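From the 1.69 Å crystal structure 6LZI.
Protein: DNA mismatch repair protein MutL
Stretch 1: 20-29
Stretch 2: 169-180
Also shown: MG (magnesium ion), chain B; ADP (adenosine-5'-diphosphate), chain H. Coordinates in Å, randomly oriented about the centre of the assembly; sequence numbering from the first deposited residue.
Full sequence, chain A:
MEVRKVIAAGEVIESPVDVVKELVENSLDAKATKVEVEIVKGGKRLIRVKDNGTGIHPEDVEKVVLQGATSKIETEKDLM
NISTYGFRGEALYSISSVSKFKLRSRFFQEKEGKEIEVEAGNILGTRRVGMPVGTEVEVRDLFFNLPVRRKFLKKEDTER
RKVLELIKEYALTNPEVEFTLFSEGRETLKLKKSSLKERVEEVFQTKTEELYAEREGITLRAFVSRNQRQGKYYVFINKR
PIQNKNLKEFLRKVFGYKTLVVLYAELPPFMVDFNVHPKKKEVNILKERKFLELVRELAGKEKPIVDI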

# COMPACT_ATOMS: atom_id res chain seq x y z
N VAL A 20 5.79 5.06 -2.05
CA VAL A 20 4.76 4.12 -2.47
C VAL A 20 3.55 4.26 -1.57
O VAL A 20 2.42 4.30 -2.03
N LYS A 21 3.81 4.48 -0.28
CA LYS A 21 2.70 4.55 0.66
C LYS A 21 1.79 5.72 0.30
O LYS A 21 0.53 5.60 0.22
N GLU A 22 2.41 6.89 0.13
CA GLU A 22 1.63 8.09 -0.15
C GLU A 22 0.93 7.95 -1.45
O GLU A 22 -0.24 8.32 -1.54
N LEU A 23 1.59 7.35 -2.47
CA LEU A 23 0.87 7.25 -3.75
C LEU A 23 -0.30 6.27 -3.66
O LEU A 23 -1.39 6.56 -4.16
N VAL A 24 -0.11 5.09 -3.04
CA VAL A 24 -1.19 4.11 -3.04
C VAL A 24 -2.31 4.63 -2.15
O VAL A 24 -3.49 4.45 -2.44
N GLU A 25 -1.95 5.34 -1.08
CA GLU A 25 -3.01 5.97 -0.29
C GLU A 25 -3.86 6.90 -1.15
O GLU A 25 -5.10 6.87 -1.04
N ASN A 26 -3.22 7.66 -2.06
CA ASN A 26 -3.93 8.60 -2.91
C ASN A 26 -4.81 7.85 -3.90
O ASN A 26 -5.96 8.25 -4.16
N SER A 27 -4.32 6.73 -4.38
CA SER A 27 -5.15 5.94 -5.31
C SER A 27 -6.40 5.45 -4.63
O SER A 27 -7.47 5.44 -5.23
N LEU A 28 -6.22 4.90 -3.43
CA LEU A 28 -7.40 4.37 -2.70
C LEU A 28 -8.35 5.49 -2.28
O LEU A 28 -9.58 5.30 -2.24
N ASP A 29 -7.79 6.65 -1.88
CA ASP A 29 -8.61 7.83 -1.62
C ASP A 29 -9.45 8.19 -2.83
O ASP A 29 -10.59 8.63 -2.69
N GLU A 169 0.22 -5.19 2.99
CA GLU A 169 -0.57 -4.59 4.07
C GLU A 169 -1.79 -3.87 3.54
O GLU A 169 -2.89 -3.99 4.10
N TYR A 170 -1.63 -3.11 2.46
CA TYR A 170 -2.79 -2.51 1.80
C TYR A 170 -3.70 -3.59 1.18
O TYR A 170 -4.94 -3.46 1.16
N ALA A 171 -3.11 -4.63 0.63
CA ALA A 171 -4.01 -5.63 0.08
C ALA A 171 -4.83 -6.32 1.17
O ALA A 171 -5.99 -6.73 0.92
N LEU A 172 -4.25 -6.47 2.35
CA LEU A 172 -5.01 -7.13 3.41
C LEU A 172 -6.21 -6.33 3.92
O LEU A 172 -7.12 -6.95 4.50
N THR A 173 -6.26 -5.01 3.74
CA THR A 173 -7.42 -4.24 4.17
C THR A 173 -8.25 -3.74 3.01
O THR A 173 -9.18 -2.98 3.23
N ASN A 174 -7.91 -4.13 1.80
CA ASN A 174 -8.63 -3.68 0.63
C ASN A 174 -8.91 -4.85 -0.28
O ASN A 174 -8.36 -4.92 -1.37
N PRO A 175 -9.72 -5.81 0.17
CA PRO A 175 -9.87 -7.02 -0.62
C PRO A 175 -10.66 -6.77 -1.88
O PRO A 175 -10.56 -7.58 -2.77
N GLU A 176 -11.42 -5.66 -1.97
CA GLU A 176 -12.19 -5.31 -3.15
C GLU A 176 -11.29 -4.69 -4.23
O GLU A 176 -11.75 -4.46 -5.36
N VAL A 177 -10.00 -4.49 -3.93
CA VAL A 177 -9.09 -3.77 -4.82
C VAL A 177 -8.08 -4.75 -5.39
O VAL A 177 -7.56 -5.60 -4.68
N GLU A 178 -7.80 -4.61 -6.68
CA GLU A 178 -6.73 -5.40 -7.26
C GLU A 178 -5.42 -4.69 -7.05
O GLU A 178 -5.33 -3.47 -7.18
N PHE A 179 -4.38 -5.46 -6.72
CA PHE A 179 -3.05 -4.91 -6.58
C PHE A 179 -2.08 -5.71 -7.43
O PHE A 179 -2.08 -6.94 -7.39
N THR A 180 -1.20 -5.01 -8.10
CA THR A 180 -0.10 -5.65 -8.78
C THR A 180 1.17 -4.92 -8.38
O THR A 180 1.16 -3.69 -8.25

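Helix 20-29 packs against the helix that carries Tyr 170 and the turn and strand that follow it, the two helix axes 12.0 Å apart at closest approach and inclined by 21°. Tyr 170 is the knob of the contact: its CA-to-CB bond points toward helix 20-29, and chi1 m (-80°) places the ring among Lys 21, Val 24, Glu 25 and Leu 28, four residues spanning two turns of one helix face. Val 24, chi1 t, also points toward the other stretch and lays CG1 over one face of the tyrosine ring, 3.7 Å from its centroid and 10° off the ring normal, a CH-pi contact; the same CG1 lies 4.3 Å from Phe 179 CE1, near the plane of that ring. Leu 28, in the m,t rotamer, packs with both methyls. Leu 28 CD1 lies 3.7 Å from Tyr 170 CD1 and 3.7 Å from Asn 174 ND2, and Leu 28 CD2 lies 4.1 Å from CG2 of Val 177 (chi1 t) and 4.3 Å from Phe 179 CZ. Phe 179 starts sideways, but chi1 m brings its ring end nearer the helix. Asn 174, chi1 m, turns its amide back to the preceding helix, ND2 donating to Tyr 170 O at 3.0 Å. At the polar margin, Tyr 170 OH lies 3.1 Å from Lys 21 O, and water 2 links Tyr 170 OH (3.0 Å) to Glu 25 OE2 (2.6 Å). The extended Glu 25 (t,t) also receives a weak hydrogen bond from Lys 21 NZ to its OE2 (3.3 Å), part of a salt bridge; Lys 21 NZ pairs more closely with Glu 22 OE1 (2.9 Å). Outside the contact, Asn 26, chi1 m, binds magnesium through OD1 at 2.0 Å and donates from ND2 to ADP O2A at 2.7 Å; waters 1, 3 and 4 and two ADP oxygens complete six ligands.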

# COMPACT_ATOMS: atom_id res chain seq x y z
CB VAL A 20 5.30 2.70 -2.38
CG1 VAL A 20 4.24 1.64 -2.73
CG2 VAL A 20 6.48 2.55 -3.32
CB LYS A 21 3.26 4.73 2.08
CG LYS A 21 2.17 4.88 3.14
CD LYS A 21 1.88 6.35 3.42
CE LYS A 21 1.11 6.52 4.70
NZ LYS A 21 0.71 7.95 4.79
CB GLU A 22 2.48 9.34 -0.17
CG GLU A 22 3.19 9.56 1.15
CD GLU A 22 2.23 9.92 2.28
OE1 GLU A 22 2.57 9.72 3.48
OE2 GLU A 22 1.11 10.36 2.00
CB LEU A 23 1.83 6.86 -4.90
CG LEU A 23 2.87 7.98 -5.02
CD1 LEU A 23 3.90 7.50 -6.14
CD2 LEU A 23 2.40 9.37 -5.29
CB VAL A 24 -0.62 2.78 -2.53
CG1 VAL A 24 -1.72 1.82 -2.18
CG2 VAL A 24 0.40 2.16 -3.59
CB GLU A 25 -2.42 6.71 0.93
CG GLU A 25 -3.45 7.49 1.74
CD GLU A 25 -2.85 8.11 3.00
OE1 GLU A 25 -2.88 9.37 3.21
OE2 GLU A 25 -2.38 7.31 3.82
CB ASN A 26 -2.93 9.50 -3.64
CG ASN A 26 -2.39 10.58 -2.74
OD1 ASN A 26 -2.98 10.83 -1.69
ND2 ASN A 26 -1.34 11.24 -3.11
CB SER A 27 -4.40 4.74 -5.80
OG SER A 27 -3.25 5.24 -6.52
CB LEU A 28 -6.94 3.63 -1.46
CG LEU A 28 -6.05 2.42 -1.78
CD1 LEU A 28 -5.49 1.80 -0.51
CD2 LEU A 28 -6.90 1.33 -2.48
CB ASP A 29 -7.76 9.04 -1.25
CG ASP A 29 -7.11 8.96 0.15
OD1 ASP A 29 -7.46 8.09 1.00
OD2 ASP A 29 -6.20 9.79 0.34
CB GLU A 169 0.35 -3.66 4.83
CG GLU A 169 -0.23 -2.75 5.87
CD GLU A 169 0.92 -2.02 6.57
OE1 GLU A 169 1.14 -0.83 6.24
OE2 GLU A 169 1.61 -2.67 7.39
CB TYR A 170 -2.30 -1.61 0.66
CG TYR A 170 -1.83 -0.27 1.10
CD1 TYR A 170 -2.71 0.62 1.58
CD2 TYR A 170 -0.51 0.13 0.93
CE1 TYR A 170 -2.32 1.87 1.94
CE2 TYR A 170 -0.09 1.42 1.29
CZ TYR A 170 -1.03 2.27 1.82
OH TYR A 170 -0.73 3.57 2.15
CB ALA A 171 -3.30 -6.74 -0.68
CB LEU A 172 -4.08 -7.49 4.56
CG LEU A 172 -3.16 -8.71 4.26
CD1 LEU A 172 -1.93 -8.79 5.23
CD2 LEU A 172 -3.85 -10.06 4.21
CB THR A 173 -6.99 -3.04 5.00
OG1 THR A 173 -5.95 -2.31 4.33
CG2 THR A 173 -6.44 -3.59 6.30
CB ASN A 174 -7.80 -2.61 -0.08
CG ASN A 174 -7.77 -1.32 0.69
OD1 ASN A 174 -8.73 -0.54 0.63
ND2 ASN A 174 -6.67 -1.08 1.45
CB PRO A 175 -10.58 -8.00 0.34
CG PRO A 175 -11.31 -7.15 1.20
CD PRO A 175 -10.41 -5.96 1.48
CB GLU A 176 -13.31 -4.37 -2.74
CG GLU A 176 -12.85 -2.92 -2.38
CD GLU A 176 -12.32 -2.67 -0.95
OE1 GLU A 176 -12.06 -3.60 -0.14
OE2 GLU A 176 -12.16 -1.46 -0.63
CB VAL A 177 -8.36 -2.64 -4.08
CG1 VAL A 177 -7.35 -1.88 -5.01
CG2 VAL A 177 -9.46 -1.65 -3.62
CB GLU A 178 -7.02 -5.64 -8.75
CG GLU A 178 -5.90 -6.39 -9.48
CD GLU A 178 -6.33 -6.68 -10.89
OE1 GLU A 178 -5.47 -6.86 -11.76
OE2 GLU A 178 -7.56 -6.75 -11.12
CB PHE A 179 -2.56 -4.96 -5.11
CG PHE A 179 -3.30 -4.06 -4.22
CD1 PHE A 179 -2.87 -2.76 -4.02
CD2 PHE A 179 -4.43 -4.53 -3.52
CE1 PHE A 179 -3.56 -1.91 -3.20
CE2 PHE A 179 -5.15 -3.67 -2.74
CZ PHE A 179 -4.71 -2.39 -2.59
CB THR A 180 -0.29 -5.58 -10.30
OG1 THR A 180 -1.56 -6.19 -10.62
CG2 THR A 180 0.76 -6.38 -10.97
MG MG B . -2.39 11.94 -0.10
PB ADP H . -3.71 14.67 0.42
O1B ADP H . -3.91 13.34 -0.21
O2B ADP H . -4.90 15.63 0.15
O3B ADP H . -3.44 14.56 1.91
PA ADP H . -1.60 14.73 -1.52
O1A ADP H . -0.44 15.65 -1.75
O2A ADP H . -1.24 13.30 -1.31
O3A ADP H . -2.43 15.37 -0.23
O5' ADP H . -2.55 14.70 -2.83
C5' ADP H . -3.11 15.99 -3.06
C4' ADP H . -4.44 15.88 -3.80
O4' ADP H . -4.20 15.40 -5.10
C3' ADP H . -5.47 14.94 -3.20
O3' ADP H . -6.31 15.67 -2.27
C2' ADP H . -6.29 14.55 -4.42
O2' ADP H . -7.22 15.67 -4.59
C1' ADP H . -5.29 14.62 -5.55
N9 ADP H . -4.74 13.31 -5.89
C8 ADP H . -3.49 12.84 -5.61
N7 ADP H . -3.33 11.58 -6.12
C5 ADP H . -4.52 11.28 -6.69
C6 ADP H . -5.00 10.09 -7.40
N6 ADP H . -4.19 9.01 -7.54
N1 ADP H . -6.28 10.13 -7.87
C2 ADP H . -7.07 11.26 -7.66
N3 ADP H . -6.69 12.37 -7.05
C4 ADP H . -5.41 12.41 -6.58
O HOH W 1 -0.62 10.61 -0.10
O HOH W 2 -2.96 4.75 3.85
O HOH W 3 -3.58 10.75 1.06
O HOH W 4 -1.54 12.93 1.66